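Local coordinates for erythrocyte membrane protein 1 (Plasmodium falciparum, PDB 2XU0), which probably binds host cell-surface receptors as an adhesin of infected erythrocytes, this piece being its N-terminal segment and first Duffy-binding-like domain, at residues C377-F391 with F454-C467. The protein carries 10 engineered substitutions. Sequence-based numbering, arbitrary orientation.
Sequences CIKYNEWIVKKLEEF and FNKPIKTFSISEYC
The ring of Phe461 lies against the helix that carries Leu388, whose CA stands over one face, 4.1 Å from the ring centroid and 22° off the normal, in a CH-pi contact. Thr460 CG2 lies over the opposite face, toward its rim, and Pro457 CA meets the edge in the ring plane. Leu388 adds its CD1 branch, 3.6 Å from Phe461 CD2, with Pro457 CB just beyond. Phe391, its CG anti to the backbone N (chi1 171°), swings its ring across the end of Phe461, so that Phe461 CE2 sits over one face near the rim; the two planes are inclined at 38°. Farther out, the ring planes of Phe454 and Phe391 are nearly parallel but slid apart, with centroids 5.6 Å apart and little overlap, while Phe461 CZ meets the edge of the Phe454 ring in its plane. Phe323 of helix 311-338 meets the Phe461 ring, and Leu433 of helix 429-437 touches Phe391.

Beyond the aromatics, Ile384 CG2 comes to 3.3 Å from Phe461 O and also packs on Phe461 CB. One water lies at the edge of the Tyr380 ring, in its plane, joining Tyr380 OH to Ser462 O, to which it donates. A second accepts from Ser464 N at 2.8 Å; its approach to Asn381 OD1 is too close to be trusted as a bond. Asn381 lies alongside Ile463, its OD1 against CG2. The Cys377 SG–Cys467 SG disulfide, 2.0 Å long, fastens the other end covalently. A long helix thus holds a returning, largely irregular segment by an aromatic core at one end and a disulfide at the other, within the helical, disulfide-linked C-terminal subdomain of a Duffy-binding-like domain.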
loop_
_atom_site.group_PDB
_atom_site.type_symbol
_atom_site.label_atom_id
_atom_site.label_comp_id
_atom_site.label_asym_id
_atom_site.label_seq_id
_atom_site.Cartn_x
_atom_site.Cartn_y
_atom_site.Cartn_z
ATOM N N CYS A 377 10.232 3.472 25.315
ATOM C CA CYS A 377 10.349 2.031 25.101
ATOM C C CYS A 377 9.005 1.325 25.239
ATOM O O CYS A 377 8.672 0.518 24.372
ATOM C CB CYS A 377 11.413 1.430 26.005
ATOM S SG CYS A 377 13.103 1.924 25.563
ATOM N N ILE A 378 8.201 1.709 26.264
ATOM C CA ILE A 378 6.850 1.200 26.540
ATOM C C ILE A 378 5.956 1.490 25.328
ATOM O O ILE A 378 5.321 0.568 24.820
ATOM C CB ILE A 378 6.264 1.801 27.857
ATOM C CG1 ILE A 378 6.993 1.277 29.137
ATOM C CG2 ILE A 378 4.727 1.680 27.937
ATOM C CD1 ILE A 378 6.484 -0.026 29.812
ATOM N N LYS A 379 5.941 2.758 24.862
ATOM C CA LYS A 379 5.199 3.222 23.700
ATOM C C LYS A 379 5.625 2.498 22.391
ATOM O O LYS A 379 4.760 2.099 21.593
ATOM C CB LYS A 379 5.375 4.735 23.532
ATOM C CG LYS A 379 4.251 5.576 24.128
ATOM C CD LYS A 379 4.642 7.058 24.217
ATOM C CE LYS A 379 4.252 7.860 22.993
ATOM N NZ LYS A 379 4.788 9.246 23.052
ATOM N N TYR A 380 6.943 2.346 22.175
ATOM C CA TYR A 380 7.489 1.656 21.002
ATOM C C TYR A 380 7.078 0.179 21.052
ATOM O O TYR A 380 6.665 -0.369 20.039
ATOM C CB TYR A 380 9.034 1.768 20.946
ATOM C CG TYR A 380 9.645 1.024 19.778
ATOM C CD1 TYR A 380 9.597 1.550 18.488
ATOM C CD2 TYR A 380 10.207 -0.237 19.947
ATOM C CE1 TYR A 380 10.119 0.850 17.396
ATOM C CE2 TYR A 380 10.746 -0.941 18.866
ATOM C CZ TYR A 380 10.684 -0.399 17.589
ATOM O OH TYR A 380 11.212 -1.084 16.522
ATOM N N ASN A 381 7.176 -0.453 22.214
ATOM C CA ASN A 381 6.786 -1.863 22.326
ATOM C C ASN A 381 5.287 -2.073 22.064
ATOM O O ASN A 381 4.948 -3.117 21.518
ATOM C CB ASN A 381 7.167 -2.463 23.680
ATOM C CG ASN A 381 8.642 -2.494 23.977
ATOM O OD1 ASN A 381 9.496 -2.384 23.089
ATOM N ND2 ASN A 381 8.968 -2.632 25.253
ATOM N N GLU A 382 4.401 -1.107 22.423
ATOM C CA GLU A 382 2.967 -1.304 22.152
ATOM C C GLU A 382 2.689 -1.305 20.639
ATOM O O GLU A 382 1.940 -2.167 20.151
ATOM C CB GLU A 382 2.024 -0.352 22.913
ATOM C CG GLU A 382 1.977 1.116 22.530
ATOM C CD GLU A 382 0.890 1.896 23.250
ATOM O OE1 GLU A 382 0.954 3.147 23.246
ATOM O OE2 GLU A 382 -0.025 1.257 23.823
ATOM N N TRP A 383 3.344 -0.365 19.901
ATOM C CA TRP A 383 3.223 -0.297 18.444
ATOM C C TRP A 383 3.723 -1.581 17.807
ATOM O O TRP A 383 3.018 -2.125 16.977
ATOM C CB TRP A 383 3.966 0.916 17.883
ATOM C CG TRP A 383 3.911 1.015 16.388
ATOM C CD1 TRP A 383 2.887 1.505 15.628
ATOM C CD2 TRP A 383 4.952 0.652 15.477
ATOM N NE1 TRP A 383 3.221 1.448 14.296
ATOM C CE2 TRP A 383 4.496 0.955 14.177
ATOM C CE3 TRP A 383 6.260 0.160 15.640
ATOM C CZ2 TRP A 383 5.269 0.697 13.037
ATOM C CZ3 TRP A 383 7.039 -0.058 14.510
ATOM C CH2 TRP A 383 6.541 0.205 13.229
ATOM N N ILE A 384 4.910 -2.082 18.221
ATOM C CA ILE A 384 5.535 -3.287 17.667
ATOM C C ILE A 384 4.658 -4.512 17.898
ATOM O O ILE A 384 4.599 -5.399 17.042
ATOM C CB ILE A 384 6.998 -3.453 18.205
ATOM C CG1 ILE A 384 7.990 -2.666 17.360
ATOM C CG2 ILE A 384 7.448 -4.928 18.378
ATOM C CD1 ILE A 384 8.329 -3.184 15.866
ATOM N N VAL A 385 3.988 -4.557 19.068
ATOM C CA VAL A 385 3.098 -5.654 19.443
ATOM C C VAL A 385 1.866 -5.671 18.561
ATOM O O VAL A 385 1.444 -6.746 18.132
ATOM C CB VAL A 385 2.802 -5.649 20.962
ATOM C CG1 VAL A 385 1.503 -6.373 21.301
ATOM C CG2 VAL A 385 3.994 -6.240 21.732
ATOM N N LYS A 386 1.336 -4.488 18.246
ATOM C CA LYS A 386 0.188 -4.331 17.365
ATOM C C LYS A 386 0.572 -4.729 15.900
ATOM O O LYS A 386 -0.258 -5.310 15.192
ATOM C CB LYS A 386 -0.273 -2.880 17.397
ATOM C CG LYS A 386 -1.514 -2.567 16.583
ATOM C CD LYS A 386 -1.872 -1.073 16.653
ATOM C CE LYS A 386 -2.786 -0.638 15.525
ATOM N NZ LYS A 386 -4.173 -1.180 15.654
ATOM N N LYS A 387 1.808 -4.369 15.454
ATOM C CA LYS A 387 2.290 -4.636 14.085
ATOM C C LYS A 387 2.536 -6.134 13.926
ATOM O O LYS A 387 2.130 -6.718 12.927
ATOM C CB LYS A 387 3.547 -3.810 13.789
ATOM C CG LYS A 387 3.247 -2.323 13.570
ATOM C CD LYS A 387 2.588 -2.121 12.212
ATOM C CE LYS A 387 1.686 -0.935 12.148
ATOM N NZ LYS A 387 0.942 -0.945 10.863
ATOM N N LEU A 388 3.061 -6.776 14.979
ATOM C CA LEU A 388 3.255 -8.220 14.976
ATOM C C LEU A 388 1.925 -8.920 14.741
ATOM O O LEU A 388 1.904 -9.889 13.987
ATOM C CB LEU A 388 3.900 -8.720 16.290
ATOM C CG LEU A 388 4.121 -10.264 16.435
ATOM C CD1 LEU A 388 4.991 -10.843 15.288
ATOM C CD2 LEU A 388 4.709 -10.630 17.791
ATOM N N GLU A 389 0.834 -8.477 15.419
ATOM C CA GLU A 389 -0.468 -9.119 15.275
ATOM C C GLU A 389 -0.990 -8.958 13.850
ATOM O O GLU A 389 -1.405 -9.939 13.242
ATOM C CB GLU A 389 -1.477 -8.644 16.335
ATOM C CG GLU A 389 -2.881 -9.183 16.125
ATOM C CD GLU A 389 -3.787 -8.912 17.313
ATOM O OE1 GLU A 389 -4.686 -8.052 17.184
ATOM O OE2 GLU A 389 -3.562 -9.517 18.388
ATOM N N GLU A 390 -0.931 -7.733 13.319
ATOM C CA GLU A 390 -1.292 -7.413 11.941
ATOM C C GLU A 390 -0.543 -8.307 10.973
ATOM O O GLU A 390 -1.120 -8.741 9.978
ATOM C CB GLU A 390 -0.971 -5.941 11.654
ATOM C CG GLU A 390 -1.927 -4.982 12.351
ATOM C CD GLU A 390 -1.630 -3.511 12.129
ATOM O OE1 GLU A 390 -0.675 -3.202 11.386
ATOM O OE2 GLU A 390 -2.273 -2.674 12.796
ATOM N N PHE A 391 0.750 -8.541 11.247
ATOM C CA PHE A 391 1.634 -9.388 10.466
ATOM C C PHE A 391 1.144 -10.848 10.442
ATOM O O PHE A 391 0.989 -11.419 9.357
ATOM C CB PHE A 391 3.089 -9.317 11.008
ATOM C CG PHE A 391 3.950 -10.364 10.339
ATOM C CD1 PHE A 391 4.380 -10.194 9.020
ATOM C CD2 PHE A 391 4.222 -11.568 10.973
ATOM C CE1 PHE A 391 5.089 -11.204 8.364
ATOM C CE2 PHE A 391 4.931 -12.574 10.317
ATOM C CZ PHE A 391 5.355 -12.385 9.016
ATOM N N PHE A 454 11.058 -11.056 7.870
ATOM C CA PHE A 454 9.692 -11.484 8.152
ATOM C C PHE A 454 9.590 -12.984 8.437
ATOM O O PHE A 454 8.600 -13.417 9.044
ATOM C CB PHE A 454 8.699 -10.984 7.102
ATOM C CG PHE A 454 8.560 -9.467 7.134
ATOM C CD1 PHE A 454 7.988 -8.823 8.234
ATOM C CD2 PHE A 454 9.013 -8.688 6.072
ATOM C CE1 PHE A 454 7.861 -7.421 8.264
ATOM C CE2 PHE A 454 8.914 -7.293 6.109
ATOM C CZ PHE A 454 8.333 -6.668 7.199
ATOM N N ASN A 455 10.627 -13.764 8.018
ATOM C CA ASN A 455 10.727 -15.195 8.300
ATOM C C ASN A 455 11.284 -15.434 9.721
ATOM O O ASN A 455 11.331 -16.563 10.163
ATOM C CB ASN A 455 11.577 -15.921 7.245
ATOM C CG ASN A 455 10.917 -16.037 5.906
ATOM O OD1 ASN A 455 11.484 -15.691 4.856
ATOM N ND2 ASN A 455 9.687 -16.469 5.906
ATOM N N LYS A 456 11.681 -14.373 10.433
ATOM C CA LYS A 456 12.164 -14.449 11.812
ATOM C C LYS A 456 11.405 -13.381 12.612
ATOM O O LYS A 456 11.963 -12.322 12.909
ATOM C CB LYS A 456 13.712 -14.256 11.876
ATOM C CG LYS A 456 14.479 -15.447 11.314
ATOM C CD LYS A 456 15.949 -15.422 11.697
ATOM C CE LYS A 456 16.655 -16.719 11.360
ATOM N NZ LYS A 456 16.206 -17.857 12.216
ATOM N N PRO A 457 10.101 -13.598 12.900
ATOM C CA PRO A 457 9.318 -12.555 13.577
ATOM C C PRO A 457 9.896 -12.071 14.901
ATOM O O PRO A 457 9.857 -10.876 15.178
ATOM C CB PRO A 457 7.925 -13.180 13.717
ATOM C CG PRO A 457 7.861 -14.194 12.633
ATOM C CD PRO A 457 9.260 -14.767 12.588
ATOM N N ILE A 458 10.477 -12.976 15.678
ATOM C CA ILE A 458 11.095 -12.609 16.960
ATOM C C ILE A 458 12.153 -11.508 16.805
ATOM O O ILE A 458 12.126 -10.559 17.575
ATOM C CB ILE A 458 11.524 -13.882 17.753
ATOM C CG1 ILE A 458 10.269 -14.624 18.324
ATOM C CG2 ILE A 458 12.554 -13.621 18.858
ATOM C CD1 ILE A 458 9.041 -13.732 18.752
ATOM N N LYS A 459 12.984 -11.568 15.741
ATOM C CA LYS A 459 14.022 -10.558 15.468
ATOM C C LYS A 459 13.429 -9.275 14.864
ATOM O O LYS A 459 13.839 -8.174 15.233
ATOM C CB LYS A 459 15.113 -11.122 14.529
ATOM C CG LYS A 459 15.589 -12.540 14.879
ATOM C CD LYS A 459 16.848 -12.561 15.752
ATOM C CE LYS A 459 17.474 -13.937 15.830
ATOM N NZ LYS A 459 18.085 -14.357 14.536
ATOM N N THR A 460 12.450 -9.408 13.962
ATOM C CA THR A 460 11.848 -8.247 13.316
ATOM C C THR A 460 10.920 -7.456 14.209
ATOM O O THR A 460 10.797 -6.249 14.036
ATOM C CB THR A 460 11.191 -8.666 12.008
ATOM O OG1 THR A 460 12.148 -9.442 11.294
ATOM C CG2 THR A 460 10.729 -7.469 11.161
ATOM N N PHE A 461 10.216 -8.135 15.112
ATOM C CA PHE A 461 9.275 -7.456 15.977
ATOM C C PHE A 461 9.751 -7.538 17.434
ATOM O O PHE A 461 8.992 -7.880 18.325
ATOM C CB PHE A 461 7.834 -7.989 15.766
ATOM C CG PHE A 461 7.330 -7.937 14.343
ATOM C CD1 PHE A 461 6.631 -6.830 13.875
ATOM C CD2 PHE A 461 7.558 -8.997 13.467
ATOM C CE1 PHE A 461 6.126 -6.804 12.571
ATOM C CE2 PHE A 461 7.046 -8.976 12.167
ATOM C CZ PHE A 461 6.344 -7.879 11.724
ATOM N N SER A 462 11.031 -7.246 17.663
ATOM C CA SER A 462 11.639 -7.270 18.996
ATOM C C SER A 462 11.629 -5.873 19.600
ATOM O O SER A 462 11.328 -4.903 18.911
ATOM C CB SER A 462 13.090 -7.734 18.878
ATOM O OG SER A 462 13.831 -6.877 18.021
ATOM N N ILE A 463 12.056 -5.761 20.873
ATOM C CA ILE A 463 12.249 -4.482 21.556
ATOM C C ILE A 463 13.447 -3.814 20.858
ATOM O O ILE A 463 14.291 -4.519 20.272
ATOM C CB ILE A 463 12.542 -4.661 23.088
ATOM C CG1 ILE A 463 13.813 -5.521 23.343
ATOM C CG2 ILE A 463 11.317 -5.167 23.876
ATOM C CD1 ILE A 463 14.726 -4.970 24.398
ATOM N N SER A 464 13.519 -2.476 20.891
ATOM C CA SER A 464 14.657 -1.755 20.306
ATOM C C SER A 464 15.918 -2.105 21.106
ATOM O O SER A 464 15.831 -2.326 22.317
ATOM C CB SER A 464 14.437 -0.244 20.404
ATOM O OG SER A 464 15.630 0.444 20.058
ATOM N N GLU A 465 17.088 -2.113 20.445
ATOM C CA GLU A 465 18.378 -2.359 21.106
ATOM C C GLU A 465 18.648 -1.316 22.211
ATOM O O GLU A 465 19.292 -1.636 23.197
ATOM C CB GLU A 465 19.543 -2.398 20.091
ATOM C CG GLU A 465 19.883 -1.067 19.430
ATOM C CD GLU A 465 21.229 -1.011 18.731
ATOM O OE1 GLU A 465 22.260 -1.314 19.377
ATOM O OE2 GLU A 465 21.255 -0.623 17.542
ATOM N N TYR A 466 18.137 -0.087 22.035
ATOM C CA TYR A 466 18.274 1.034 22.975
ATOM C C TYR A 466 17.481 0.827 24.262
ATOM O O TYR A 466 17.711 1.533 25.235
ATOM C CB TYR A 466 17.913 2.366 22.285
ATOM C CG TYR A 466 18.708 2.578 21.017
ATOM C CD1 TYR A 466 20.100 2.666 21.050
ATOM C CD2 TYR A 466 18.083 2.596 19.773
ATOM C CE1 TYR A 466 20.849 2.778 19.878
ATOM C CE2 TYR A 466 18.820 2.724 18.594
ATOM C CZ TYR A 466 20.205 2.811 18.652
ATOM O OH TYR A 466 20.945 2.960 17.502
ATOM N N CYS A 467 16.580 -0.162 24.267
ATOM C CA CYS A 467 15.679 -0.522 25.368
ATOM C C CYS A 467 16.159 -1.707 26.176
ATOM O O CYS A 467 15.539 -2.020 27.199
ATOM C CB CYS A 467 14.264 -0.752 24.839
ATOM S SG CYS A 467 13.564 0.686 24.007
HETATM O O HOH W 1 12.505 -3.502 17.057
HETATM O O HOH W 2 11.688 -1.466 22.708
#